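Local coordinates for protein putative translation initiation inhibitor (Salmonella typhimurium, PDB 3GTZ) that is of unknown function but belongs to the RutC (YjgF-like) family, whose members include enamine/imine deaminases, and is named a putative translation initiation inhibitor, at residues A[17-31]-A[43-55]. Residues are numbered along the deposited sequence; the frame is centred on the assembly and turned at random.
Sequences VVIYNNTLWYTGVPE and NTLAQIDAVLEKQ
Strand 23-28, the second arm of a hairpin closed by a type I' turn from Tyr-20 to Thr-23, runs nearly antiparallel to helix 43-54, at 152° and with the axes 8.7 Å apart at closest approach. Tyr-26 lies at the middle of the interface. With CG anti to the backbone N, its ring extends beneath the helix, where Val-51 CG2 stands over one face, 4.1 Å from the ring centroid and 26° off the normal, a CH-pi contact. Ile-48 instead meets the ring at its edge, its CG1 3.6 Å from Tyr-26 CE2. Val-51 also uses its other branch: CG1 meets CG2 of Val-17 tip to tip, so that one valine spans both arms of the hairpin. Farther toward the turn, Leu-24 CD2 packs on Leu-52 CD2, while Gln-55, bent at chi2, lays CG against Leu-24 CD1 and its amide against Ile-19 CD1. At the other end the backbones draw together, with Gly-28 CA 5.7 Å from Thr-44 CA. At this point of closest approach Thr-44 CG2 sits 3.4 Å from Gly-28 C; the Thr-44 hydroxyl OG1 hydrogen-bonds to Gln-40 O, one turn earlier in the same helix. A hydrogen bond runs from Gln-47 NE2 to Val-29 O (3.1 Å, N-H...O 150°), the acceptor lying close to the amide plane. The carboxylate of Glu-31 stacks on that same amide, the two planes almost parallel. On the same helix, Ile-48 and Leu-52 also touch Ile-112 and Ala-114 of strand 108-115, while the opposite side of the hairpin, through Val-18, Tyr-20 and Trp-25, packs on a second subunit. A helix covering one face of a sheet whose other face is turned to the neighbouring subunits is the arrangement of the trimeric YjgF-like fold.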
loop_
_atom_site.group_PDB
_atom_site.type_symbol
_atom_site.label_atom_id
_atom_site.label_comp_id
_atom_site.label_asym_id
_atom_site.label_seq_id
_atom_site.Cartn_x
_atom_site.Cartn_y
_atom_site.Cartn_z
ATOM N N VAL A 17 -11.567 10.969 0.371
ATOM C CA VAL A 17 -11.373 10.271 1.649
ATOM C C VAL A 17 -12.387 9.133 1.808
ATOM O O VAL A 17 -13.530 9.287 1.454
ATOM C CB VAL A 17 -11.499 11.249 2.845
ATOM C CG1 VAL A 17 -10.887 10.659 4.079
ATOM C CG2 VAL A 17 -10.836 12.586 2.513
ATOM N N VAL A 18 -11.965 7.983 2.309
ATOM C CA VAL A 18 -12.885 6.914 2.604
ATOM C C VAL A 18 -12.763 6.519 4.059
ATOM O O VAL A 18 -11.673 6.448 4.576
ATOM C CB VAL A 18 -12.602 5.696 1.741
ATOM C CG1 VAL A 18 -13.463 4.521 2.215
ATOM C CG2 VAL A 18 -12.868 6.032 0.261
ATOM N N ILE A 19 -13.881 6.248 4.713
ATOM C CA ILE A 19 -13.900 5.913 6.122
ATOM C C ILE A 19 -14.725 4.661 6.289
ATOM O O ILE A 19 -15.862 4.612 5.843
ATOM C CB ILE A 19 -14.514 7.021 6.948
ATOM C CG1 ILE A 19 -13.690 8.310 6.812
ATOM C CG2 ILE A 19 -14.576 6.606 8.413
ATOM C CD1 ILE A 19 -14.476 9.576 7.036
ATOM N N TYR A 20 -14.148 3.645 6.918
ATOM C CA TYR A 20 -14.831 2.385 7.124
ATOM C C TYR A 20 -14.199 1.667 8.288
ATOM O O TYR A 20 -12.980 1.695 8.443
ATOM C CB TYR A 20 -14.745 1.499 5.865
ATOM C CG TYR A 20 -15.294 0.061 5.993
ATOM C CD1 TYR A 20 -16.648 -0.202 5.922
ATOM C CD2 TYR A 20 -14.436 -1.047 6.101
ATOM C CE1 TYR A 20 -17.141 -1.509 5.976
ATOM C CE2 TYR A 20 -14.940 -2.361 6.190
ATOM C CZ TYR A 20 -16.278 -2.577 6.115
ATOM O OH TYR A 20 -16.789 -3.865 6.175
ATOM N N ASN A 21 -15.040 1.001 9.084
ATOM C CA ASN A 21 -14.565 0.174 10.195
ATOM C C ASN A 21 -13.565 0.943 11.077
ATOM O O ASN A 21 -12.495 0.454 11.365
ATOM C CB ASN A 21 -13.921 -1.070 9.607
ATOM C CG ASN A 21 -13.746 -2.152 10.611
ATOM O OD1 ASN A 21 -14.392 -2.155 11.635
ATOM N ND2 ASN A 21 -12.876 -3.071 10.332
ATOM N N ASN A 22 -13.904 2.186 11.422
ATOM C CA ASN A 22 -13.080 3.050 12.270
ATOM C C ASN A 22 -11.694 3.314 11.711
ATOM O O ASN A 22 -10.748 3.546 12.467
ATOM C CB ASN A 22 -13.002 2.479 13.700
ATOM C CG ASN A 22 -14.380 2.121 14.241
ATOM O OD1 ASN A 22 -14.682 0.954 14.480
ATOM N ND2 ASN A 22 -15.240 3.108 14.349
ATOM N N THR A 23 -11.603 3.293 10.381
ATOM C CA THR A 23 -10.356 3.441 9.663
ATOM C C THR A 23 -10.594 4.372 8.501
ATOM O O THR A 23 -11.666 4.417 7.954
ATOM C CB THR A 23 -9.871 2.097 9.161
ATOM O OG1 THR A 23 -9.975 1.128 10.223
ATOM C CG2 THR A 23 -8.454 2.174 8.667
ATOM N N LEU A 24 -9.584 5.142 8.155
ATOM C CA LEU A 24 -9.699 6.224 7.197
ATOM C C LEU A 24 -8.517 6.077 6.262
ATOM O O LEU A 24 -7.374 5.855 6.714
ATOM C CB LEU A 24 -9.627 7.577 7.914
ATOM C CG LEU A 24 -9.640 8.843 7.026
ATOM C CD1 LEU A 24 -10.162 10.123 7.786
ATOM C CD2 LEU A 24 -8.263 9.093 6.427
ATOM N N TRP A 25 -8.794 6.184 4.968
ATOM C CA TRP A 25 -7.785 6.047 3.924
ATOM C C TRP A 25 -7.804 7.332 3.117
ATOM O O TRP A 25 -8.894 7.900 2.856
ATOM C CB TRP A 25 -8.162 4.945 2.984
ATOM C CG TRP A 25 -7.945 3.564 3.441
ATOM C CD1 TRP A 25 -6.875 2.756 3.132
ATOM C CD2 TRP A 25 -8.850 2.759 4.190
ATOM N NE1 TRP A 25 -7.034 1.520 3.694
ATOM C CE2 TRP A 25 -8.243 1.484 4.341
ATOM C CE3 TRP A 25 -10.097 2.985 4.760
ATOM C CZ2 TRP A 25 -8.857 0.433 5.041
ATOM C CZ3 TRP A 25 -10.710 1.933 5.498
ATOM C CH2 TRP A 25 -10.093 0.682 5.616
ATOM N N TYR A 26 -6.618 7.755 2.683
ATOM C CA TYR A 26 -6.442 9.023 1.984
ATOM C C TYR A 26 -5.095 9.068 1.336
ATOM O O TYR A 26 -4.157 8.531 1.869
ATOM C CB TYR A 26 -6.498 10.160 3.004
ATOM C CG TYR A 26 -6.198 11.531 2.451
ATOM C CD1 TYR A 26 -7.112 12.173 1.612
ATOM C CD2 TYR A 26 -5.023 12.199 2.777
ATOM C CE1 TYR A 26 -6.866 13.440 1.103
ATOM C CE2 TYR A 26 -4.746 13.473 2.248
ATOM C CZ TYR A 26 -5.686 14.093 1.429
ATOM O OH TYR A 26 -5.460 15.375 0.926
ATOM N N THR A 27 -4.995 9.786 0.226
ATOM C CA THR A 27 -3.751 9.990 -0.475
ATOM C C THR A 27 -3.559 11.483 -0.678
ATOM O O THR A 27 -4.373 12.123 -1.305
ATOM C CB THR A 27 -3.755 9.262 -1.852
ATOM O OG1 THR A 27 -3.435 7.867 -1.666
ATOM C CG2 THR A 27 -2.711 9.896 -2.812
ATOM N N GLY A 28 -2.477 12.049 -0.170
ATOM C CA GLY A 28 -2.271 13.464 -0.339
ATOM C C GLY A 28 -1.389 13.704 -1.535
ATOM O O GLY A 28 -0.395 13.014 -1.731
ATOM N N VAL A 29 -1.780 14.678 -2.344
ATOM C CA VAL A 29 -1.012 15.081 -3.490
ATOM C C VAL A 29 -0.780 16.587 -3.420
ATOM O O VAL A 29 -1.568 17.308 -2.793
ATOM C CB VAL A 29 -1.725 14.678 -4.805
ATOM C CG1 VAL A 29 -2.228 13.247 -4.709
ATOM C CG2 VAL A 29 -2.881 15.610 -5.089
ATOM N N PRO A 30 0.317 17.069 -4.030
ATOM C CA PRO A 30 0.647 18.495 -3.924
ATOM C C PRO A 30 -0.348 19.487 -4.574
ATOM O O PRO A 30 -1.046 19.151 -5.530
ATOM C CB PRO A 30 2.026 18.572 -4.581
ATOM C CG PRO A 30 2.536 17.172 -4.586
ATOM C CD PRO A 30 1.341 16.343 -4.787
ATOM N N GLU A 31 -0.408 20.704 -4.023
ATOM C CA GLU A 31 -1.244 21.772 -4.582
ATOM C C GLU A 31 -0.441 22.669 -5.531
ATOM O O GLU A 31 -0.875 22.939 -6.635
ATOM C CB GLU A 31 -1.877 22.609 -3.467
ATOM C CG GLU A 31 -3.279 22.117 -3.050
ATOM C CD GLU A 31 -3.726 22.620 -1.647
ATOM O OE1 GLU A 31 -2.944 23.366 -0.988
ATOM O OE2 GLU A 31 -4.859 22.247 -1.219
ATOM N N ASN A 43 3.305 21.066 2.656
ATOM C CA ASN A 43 1.951 21.411 2.245
ATOM C C ASN A 43 1.050 20.174 2.260
ATOM O O ASN A 43 -0.102 20.255 2.663
ATOM C CB ASN A 43 2.029 22.010 0.853
ATOM C CG ASN A 43 0.804 22.822 0.459
ATOM O OD1 ASN A 43 -0.315 22.449 0.691
ATOM N ND2 ASN A 43 1.055 23.947 -0.220
ATOM N N THR A 44 1.579 19.027 1.852
ATOM C CA THR A 44 0.767 17.844 1.815
ATOM C C THR A 44 0.485 17.338 3.204
ATOM O O THR A 44 -0.616 16.874 3.466
ATOM C CB THR A 44 1.347 16.732 0.949
ATOM O OG1 THR A 44 1.717 17.288 -0.303
ATOM C CG2 THR A 44 0.296 15.629 0.697
ATOM N N LEU A 45 1.445 17.459 4.107
ATOM C CA LEU A 45 1.203 17.101 5.491
ATOM C C LEU A 45 0.166 18.020 6.118
ATOM O O LEU A 45 -0.622 17.568 6.928
ATOM C CB LEU A 45 2.494 17.137 6.248
ATOM C CG LEU A 45 3.509 16.075 5.812
ATOM C CD1 LEU A 45 4.821 16.348 6.516
ATOM C CD2 LEU A 45 3.011 14.718 6.183
ATOM N N ALA A 46 0.160 19.306 5.743
ATOM C CA ALA A 46 -0.909 20.259 6.185
ATOM C C ALA A 46 -2.282 19.870 5.694
ATOM O O ALA A 46 -3.231 19.991 6.466
ATOM C CB ALA A 46 -0.618 21.707 5.791
ATOM N N GLN A 47 -2.401 19.381 4.451
ATOM C CA GLN A 47 -3.708 18.881 3.915
ATOM C C GLN A 47 -4.219 17.651 4.667
ATOM O O GLN A 47 -5.413 17.538 4.959
ATOM C CB GLN A 47 -3.633 18.466 2.459
ATOM C CG GLN A 47 -3.418 19.575 1.435
ATOM C CD GLN A 47 -3.062 18.982 0.021
ATOM O OE1 GLN A 47 -3.845 18.200 -0.563
ATOM N NE2 GLN A 47 -1.854 19.313 -0.483
ATOM N N ILE A 48 -3.306 16.731 4.938
ATOM C CA ILE A 48 -3.596 15.547 5.696
ATOM C C ILE A 48 -4.196 15.905 7.064
ATOM O O ILE A 48 -5.286 15.413 7.400
ATOM C CB ILE A 48 -2.365 14.667 5.864
ATOM C CG1 ILE A 48 -1.978 14.047 4.513
ATOM C CG2 ILE A 48 -2.660 13.593 6.905
ATOM C CD1 ILE A 48 -0.690 13.252 4.540
ATOM N N ASP A 49 -3.532 16.777 7.822
ATOM C CA ASP A 49 -4.103 17.292 9.077
ATOM C C ASP A 49 -5.550 17.778 8.909
ATOM O O ASP A 49 -6.457 17.343 9.626
ATOM C CB ASP A 49 -3.272 18.445 9.625
ATOM C CG ASP A 49 -1.854 18.045 9.940
ATOM O OD1 ASP A 49 -1.544 16.833 9.920
ATOM O OD2 ASP A 49 -1.042 18.954 10.179
ATOM N N ALA A 50 -5.751 18.654 7.941
ATOM C CA ALA A 50 -7.061 19.255 7.694
ATOM C C ALA A 50 -8.118 18.190 7.447
ATOM O O ALA A 50 -9.197 18.243 8.036
ATOM C CB ALA A 50 -6.994 20.218 6.509
ATOM N N VAL A 51 -7.782 17.232 6.579
ATOM C CA VAL A 51 -8.614 16.067 6.297
ATOM C C VAL A 51 -8.879 15.269 7.557
ATOM O O VAL A 51 -9.994 14.925 7.797
ATOM C CB VAL A 51 -7.931 15.132 5.219
ATOM C CG1 VAL A 51 -8.319 13.672 5.396
ATOM C CG2 VAL A 51 -8.229 15.634 3.807
ATOM N N LEU A 52 -7.851 14.960 8.355
ATOM C CA LEU A 52 -8.049 14.177 9.573
ATOM C C LEU A 52 -8.931 14.909 10.597
ATOM O O LEU A 52 -9.763 14.279 11.252
ATOM C CB LEU A 52 -6.716 13.772 10.220
ATOM C CG LEU A 52 -5.804 12.782 9.494
ATOM C CD1 LEU A 52 -4.463 12.683 10.188
ATOM C CD2 LEU A 52 -6.456 11.423 9.427
ATOM N N GLU A 53 -8.794 16.225 10.728
ATOM C CA GLU A 53 -9.581 16.903 11.768
ATOM C C GLU A 53 -11.019 17.211 11.361
ATOM O O GLU A 53 -11.914 17.233 12.198
ATOM C CB GLU A 53 -8.829 18.060 12.497
ATOM C CG GLU A 53 -8.126 19.120 11.689
ATOM C CD GLU A 53 -6.740 19.490 12.295
ATOM O OE1 GLU A 53 -6.185 18.657 13.043
ATOM O OE2 GLU A 53 -6.197 20.594 12.014
ATOM N N LYS A 54 -11.265 17.326 10.066
ATOM C CA LYS A 54 -12.625 17.480 9.567
ATOM C C LYS A 54 -13.462 16.267 9.996
ATOM O O LYS A 54 -14.661 16.414 10.211
ATOM C CB LYS A 54 -12.608 17.669 8.034
ATOM C CG LYS A 54 -13.978 17.824 7.353
ATOM C CD LYS A 54 -14.298 19.293 7.003
ATOM C CE LYS A 54 -15.800 19.464 6.516
ATOM N NZ LYS A 54 -16.329 20.909 6.482
ATOM N N GLN A 55 -12.812 15.097 10.151
ATOM C CA GLN A 55 -13.462 13.858 10.593
ATOM C C GLN A 55 -13.318 13.597 12.098
ATOM O O GLN A 55 -13.627 12.501 12.600
ATOM C CB GLN A 55 -12.872 12.654 9.821
ATOM C CG GLN A 55 -13.091 12.717 8.323
ATOM C CD GLN A 55 -14.529 13.069 7.987
ATOM O OE1 GLN A 55 -15.460 12.523 8.569
ATOM N NE2 GLN A 55 -14.711 13.979 7.072
#